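Local coordinates for flagellar protein FliT (Bordetella bronchiseptica, PDB 3H3M) that probably acts as a flagellar export chaperone, binding flagellar proteins before their secretion, at residues Thr31-Ala36 with Gly50-Cys55; Glu22-Ile27 with Glu58-Leu63. All blocks are in the same frame, centred on the assembly; numbering follows the deposited sequence.

Contact 1: residues Thr31-Ala36 with Gly50-Cys55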
loop_
_atom_site.group_PDB
_atom_site.type_symbol
_atom_site.label_atom_id
_atom_site.label_comp_id
_atom_site.label_asym_id
_atom_site.label_seq_id
_atom_site.Cartn_x
_atom_site.Cartn_y
_atom_site.Cartn_z
ATOM N N THR A 31 6.440 -3.163 -5.829
ATOM C CA THR A 31 6.275 -3.150 -4.367
ATOM C C THR A 31 7.233 -4.127 -3.684
ATOM O O THR A 31 7.648 -3.885 -2.552
ATOM C CB THR A 31 4.798 -3.385 -3.942
ATOM O OG1 THR A 31 4.331 -4.622 -4.489
ATOM C CG2 THR A 31 3.927 -2.256 -4.427
ATOM N N SER A 32 7.615 -5.198 -4.396
ATOM C CA SER A 32 8.623 -6.136 -3.904
ATOM C C SER A 32 10.031 -5.491 -3.922
ATOM O O SER A 32 10.839 -5.682 -2.997
ATOM C CB SER A 32 8.600 -7.448 -4.711
ATOM O OG SER A 32 7.408 -8.217 -4.483
ATOM N N ARG A 33 10.330 -4.726 -4.967
ATOM C CA ARG A 33 11.550 -3.909 -4.974
ATOM C C ARG A 33 11.510 -2.902 -3.829
ATOM O O ARG A 33 12.519 -2.693 -3.140
ATOM C CB ARG A 33 11.731 -3.190 -6.325
ATOM C CG ARG A 33 12.498 -4.028 -7.364
ATOM C CD ARG A 33 12.517 -3.375 -8.713
ATOM N NE ARG A 33 11.309 -3.751 -9.441
ATOM C CZ ARG A 33 10.688 -3.028 -10.386
ATOM N NH1 ARG A 33 11.159 -1.826 -10.777
ATOM N NH2 ARG A 33 9.562 -3.527 -10.946
HETATM N N MSE A 34 10.353 -2.297 -3.563
HETATM C CA MSE A 34 10.322 -1.316 -2.467
HETATM C C MSE A 34 10.653 -2.004 -1.170
HETATM O O MSE A 34 11.404 -1.469 -0.354
HETATM C CB MSE A 34 8.988 -0.640 -2.298
HETATM C CG MSE A 34 8.555 0.083 -3.469
HETATM SE SE MSE A 34 6.984 1.129 -2.964
HETATM C CE MSE A 34 5.719 -0.353 -2.552
ATOM N N LEU A 35 10.062 -3.174 -0.987
ATOM C CA LEU A 35 10.348 -4.016 0.205
ATOM C C LEU A 35 11.838 -4.341 0.373
ATOM O O LEU A 35 12.334 -4.230 1.471
ATOM C CB LEU A 35 9.551 -5.309 0.192
ATOM C CG LEU A 35 9.565 -6.156 1.471
ATOM C CD1 LEU A 35 9.424 -5.297 2.738
ATOM C CD2 LEU A 35 8.479 -7.259 1.415
ATOM N N ALA A 36 12.522 -4.731 -0.704
ATOM C CA ALA A 36 13.962 -4.967 -0.653
ATOM C C ALA A 36 14.777 -3.722 -0.210
ATOM O O ALA A 36 15.649 -3.834 0.629
ATOM C CB ALA A 36 14.497 -5.542 -2.033
ATOM N N GLY A 50 8.562 4.934 -5.658
ATOM C CA GLY A 50 7.244 5.546 -5.668
ATOM C C GLY A 50 6.933 6.330 -6.927
ATOM O O GLY A 50 5.756 6.560 -7.254
ATOM N N GLN A 51 7.958 6.766 -7.657
ATOM C CA GLN A 51 7.683 7.528 -8.886
ATOM C C GLN A 51 7.052 6.641 -9.953
ATOM O O GLN A 51 6.012 6.969 -10.540
ATOM C CB GLN A 51 8.935 8.215 -9.400
ATOM C CG GLN A 51 9.270 9.497 -8.586
ATOM N N GLU A 52 7.663 5.486 -10.163
ATOM C CA GLU A 52 7.113 4.469 -11.046
ATOM C C GLU A 52 5.740 4.047 -10.545
ATOM O O GLU A 52 4.808 3.906 -11.327
ATOM C CB GLU A 52 8.061 3.268 -11.070
ATOM C CG GLU A 52 7.996 2.410 -12.338
ATOM C CD GLU A 52 8.879 1.178 -12.254
ATOM O OE1 GLU A 52 10.011 1.279 -11.714
ATOM O OE2 GLU A 52 8.436 0.102 -12.731
ATOM N N TYR A 53 5.618 3.883 -9.230
ATOM C CA TYR A 53 4.394 3.397 -8.579
ATOM C C TYR A 53 3.187 4.206 -8.981
ATOM O O TYR A 53 2.155 3.653 -9.259
ATOM C CB TYR A 53 4.584 3.424 -7.060
ATOM C CG TYR A 53 3.488 2.811 -6.201
ATOM C CD1 TYR A 53 3.574 1.487 -5.720
ATOM C CD2 TYR A 53 2.388 3.574 -5.808
ATOM C CE1 TYR A 53 2.572 0.944 -4.883
ATOM C CE2 TYR A 53 1.394 3.042 -4.975
ATOM C CZ TYR A 53 1.490 1.727 -4.514
ATOM O OH TYR A 53 0.488 1.253 -3.679
ATOM N N VAL A 54 3.342 5.519 -9.037
ATOM C CA VAL A 54 2.236 6.437 -9.338
ATOM C C VAL A 54 1.874 6.404 -10.819
ATOM O O VAL A 54 0.706 6.556 -11.204
ATOM C CB VAL A 54 2.612 7.868 -8.887
ATOM C CG1 VAL A 54 1.724 8.948 -9.533
ATOM C CG2 VAL A 54 2.554 7.941 -7.354
ATOM N N CYS A 55 2.894 6.182 -11.638
ATOM C CA CYS A 55 2.713 5.947 -13.073
ATOM C C CYS A 55 1.831 4.740 -13.332
ATOM O O CYS A 55 0.945 4.768 -14.170
ATOM C CB CYS A 55 4.074 5.673 -13.737
ATOM S SG CYS A 55 4.676 6.993 -14.756
#
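R33 and E52 reach across the groove between two antiparallel helices and form its salt bridge. NH1 of R33 lies 3.4 Å from OE1 of E52, and the bond is weak: the N-H...O angle is 133°. OE1 meets the guanidinium at its edge, near its plane, but the two flat groups are turned 42° apart, so they do not lie as a coplanar, two-bond pair. E52 gets there by an almost straight chain, with CG anti to the backbone N, whereas R33 bends at its third torsion and comes in roughly at right angles. R33 is exposed and E52 only partly covered, so solvent probably weakens the attraction.

Beneath this pair the contact turns apolar around the ring of Y53. CG2 of T31 meets the ring at its edge, in plane, 3.5 Å from CE1 of Y53. The threonine's OG1 faces its own helix, where it bonds to the carbonyl oxygens of I27 and A28, while ND2 of N87 ties it to helix 72-105. Selenomethionine M34 adds a Met-aromatic contact: SE stands 5.2 Å from the centroid of the Y53 ring, oblique to it. The bend at its last torsion carries CE to 4.1 Å from CE1 of Y53.

Across the subunit boundary, R92 of the second subunit makes a cation-pi contact with Y53, and the tyrosine OH bonds weakly to the L85 carbonyl oxygen of that subunit. The helix axes approach to 10.7 Å and run at 162° to each other, with T31 level with Y53 and M34 with G50. Near-antiparallel packing of consecutive helices makes this a helical hairpin; here an ion pair lies toward solvent, and the buried Y53 borders the dimer interface.

Contact 2: residues Glu22-Ile27 with Glu58-Leu63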
loop_
_atom_site.group_PDB
_atom_site.type_symbol
_atom_site.label_atom_id
_atom_site.label_comp_id
_atom_site.label_asym_id
_atom_site.label_seq_id
_atom_site.Cartn_x
_atom_site.Cartn_y
_atom_site.Cartn_z
ATOM N N GLU A 22 -1.509 -7.344 -16.390
ATOM C CA GLU A 22 -0.082 -7.018 -16.596
ATOM C C GLU A 22 0.345 -5.934 -15.635
ATOM O O GLU A 22 1.450 -5.998 -15.093
ATOM C CB GLU A 22 0.226 -6.587 -18.038
ATOM N N ILE A 23 -0.534 -4.950 -15.419
ATOM C CA ILE A 23 -0.231 -3.825 -14.518
ATOM C C ILE A 23 -0.248 -4.222 -13.034
ATOM O O ILE A 23 0.576 -3.740 -12.269
ATOM C CB ILE A 23 -1.163 -2.601 -14.774
ATOM C CG1 ILE A 23 -1.000 -2.082 -16.219
ATOM C CG2 ILE A 23 -0.901 -1.489 -13.770
ATOM C CD1 ILE A 23 0.482 -1.739 -16.675
ATOM N N TYR A 24 -1.160 -5.088 -12.623
ATOM C CA TYR A 24 -1.121 -5.556 -11.263
ATOM C C TYR A 24 0.192 -6.288 -10.990
ATOM O O TYR A 24 0.773 -6.179 -9.917
ATOM C CB TYR A 24 -2.290 -6.476 -10.949
ATOM C CG TYR A 24 -3.603 -5.762 -10.684
ATOM C CD1 TYR A 24 -4.681 -5.928 -11.534
ATOM C CD2 TYR A 24 -3.768 -4.929 -9.581
ATOM C CE1 TYR A 24 -5.881 -5.278 -11.305
ATOM C CE2 TYR A 24 -4.973 -4.271 -9.350
ATOM C CZ TYR A 24 -6.030 -4.458 -10.212
ATOM O OH TYR A 24 -7.247 -3.834 -10.021
ATOM N N GLN A 25 0.648 -7.055 -11.969
ATOM C CA GLN A 25 1.899 -7.791 -11.826
ATOM C C GLN A 25 3.043 -6.800 -11.624
ATOM O O GLN A 25 3.813 -6.930 -10.694
ATOM C CB GLN A 25 2.121 -8.683 -13.056
ATOM C CG GLN A 25 3.408 -9.459 -13.017
ATOM C CD GLN A 25 3.378 -10.525 -11.979
ATOM O OE1 GLN A 25 2.664 -11.515 -12.145
ATOM N NE2 GLN A 25 4.153 -10.355 -10.898
ATOM N N ASP A 26 3.107 -5.786 -12.477
ATOM C CA ASP A 26 4.155 -4.774 -12.402
ATOM C C ASP A 26 4.181 -4.041 -11.097
ATOM O O ASP A 26 5.262 -3.674 -10.644
ATOM C CB ASP A 26 4.040 -3.758 -13.551
ATOM C CG ASP A 26 4.277 -4.385 -14.913
ATOM O OD1 ASP A 26 5.197 -5.224 -15.041
ATOM O OD2 ASP A 26 3.526 -4.070 -15.857
ATOM N N ILE A 27 3.003 -3.772 -10.527
ATOM C CA ILE A 27 2.893 -3.102 -9.212
ATOM C C ILE A 27 3.337 -4.021 -8.076
ATOM O O ILE A 27 4.008 -3.576 -7.126
ATOM C CB ILE A 27 1.443 -2.562 -8.892
ATOM C CG1 ILE A 27 1.049 -1.407 -9.837
ATOM C CG2 ILE A 27 1.346 -2.090 -7.399
ATOM C CD1 ILE A 27 -0.431 -1.050 -9.842
ATOM N N GLU A 58 -1.794 5.178 -12.254
ATOM C CA GLU A 58 -2.489 5.943 -13.283
ATOM C C GLU A 58 -2.886 5.015 -14.440
ATOM O O GLU A 58 -4.060 5.023 -14.887
ATOM C CB GLU A 58 -1.645 7.130 -13.803
ATOM C CG GLU A 58 -1.365 8.273 -12.768
ATOM N N ARG A 59 -1.934 4.193 -14.898
ATOM C CA ARG A 59 -2.178 3.338 -16.070
ATOM C C ARG A 59 -3.241 2.319 -15.736
ATOM O O ARG A 59 -4.104 2.029 -16.542
ATOM C CB ARG A 59 -0.900 2.618 -16.541
ATOM C CG ARG A 59 -0.836 2.467 -18.091
ATOM N N LEU A 60 -3.161 1.791 -14.526
ATOM C CA LEU A 60 -4.183 0.927 -13.976
ATOM C C LEU A 60 -5.525 1.610 -14.040
ATOM O O LEU A 60 -6.532 0.992 -14.353
ATOM C CB LEU A 60 -3.894 0.621 -12.500
ATOM C CG LEU A 60 -4.311 -0.753 -11.971
ATOM C CD1 LEU A 60 -4.535 -0.749 -10.447
ATOM C CD2 LEU A 60 -5.521 -1.186 -12.675
ATOM N N ARG A 61 -5.529 2.888 -13.704
ATOM C CA ARG A 61 -6.761 3.628 -13.608
ATOM C C ARG A 61 -7.466 3.860 -14.971
ATOM O O ARG A 61 -8.694 3.988 -15.040
ATOM C CB ARG A 61 -6.506 4.924 -12.831
ATOM C CG ARG A 61 -7.256 4.921 -11.527
ATOM C CD ARG A 61 -6.475 5.364 -10.343
ATOM N NE ARG A 61 -6.311 6.803 -10.161
ATOM C CZ ARG A 61 -7.255 7.733 -10.089
ATOM N NH1 ARG A 61 -8.535 7.468 -10.268
ATOM N NH2 ARG A 61 -6.872 8.990 -9.883
ATOM N N GLU A 62 -6.687 3.833 -16.048
ATOM C CA GLU A 62 -7.208 3.965 -17.417
ATOM C C GLU A 62 -7.895 2.669 -17.917
ATOM O O GLU A 62 -8.944 2.742 -18.540
ATOM C CB GLU A 62 -6.087 4.451 -18.349
ATOM C CG GLU A 62 -5.211 5.469 -17.641
ATOM C CD GLU A 62 -4.379 6.370 -18.532
ATOM O OE1 GLU A 62 -4.922 7.401 -19.003
ATOM O OE2 GLU A 62 -3.167 6.077 -18.704
ATOM N N LEU A 63 -7.325 1.501 -17.610
ATOM C CA LEU A 63 -7.930 0.182 -17.935
ATOM C C LEU A 63 -9.136 -0.224 -17.036
ATOM O O LEU A 63 -10.033 -0.976 -17.459
ATOM C CB LEU A 63 -6.862 -0.935 -17.836
ATOM C CG LEU A 63 -5.845 -1.218 -18.958
#
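L60 carries the apolar packing, meeting I23, Y24 and I27 from the facing helix. Its CB and CG sit beside CG2 of I23, with CB 3.9 Å from that methyl, and the two side chains lie alongside each other, running opposite ways. CG1 of I23 lies beside the backbone N (chi1 -60°), which leaves CG2 anti to that N and turned against the leucine. I27 comes in one helical turn further on and adds a looser touch at about a right angle, its CD1 4.2 Å from CD1 of L60. Between the two segments, the CA atoms of I23 and L60 are the closest pair, 6.2 Å apart.

The aliphatic-aromatic contact is made by the far end of the Y24 ring. CD1 of L60 approaches CE2 of Y24 to 3.7 Å, in an oblique position, and both leucine methyls lie near CZ and OH. Although the CB of Y24 does not face helix 43-63, the length of the side chain brings the ring end to the leucine.

Polar bonding lies at the margins of this interface. The hydroxyl of Y24 is hydrogen-bonded to OE2 of E64, just beyond the 58-63 segment, which probably helps to keep the ring end beside L60. Y24 also packs on K77, L80 and L81 of helix 72-105, and I27 on I84. From the second subunit, L81 packs on Y24 and F78 on L60.

With axes 9.9 Å apart at closest approach and directed 159° from each other, the segments join the beginning of helix 20-39 to the end of helix 43-63. This is the antiparallel packing of a helical hairpin; helix 72-105 packs against it to complete an all-helical bundle.

In the fold
Both contacts join helix 20-39 to helix 43-63 along one antiparallel interface, with centres about 13 Å apart. Contact 1 is nested within the loop closed by contact 2 and lies nearer the chain centre, about 6 Å against 11 Å. Each is mainly buried, but contact 1 reaches the surface through an ion pair, whereas contact 2 relies on aliphatic and aromatic packing across its segments and covers more area, 229 against 178 Å². They meet where CG2 of I27 lies 4.1 Å from CE1 of Y53. Helix 72-105 and the second subunit touch both, so each borders helix 72-105 and the dimer partner.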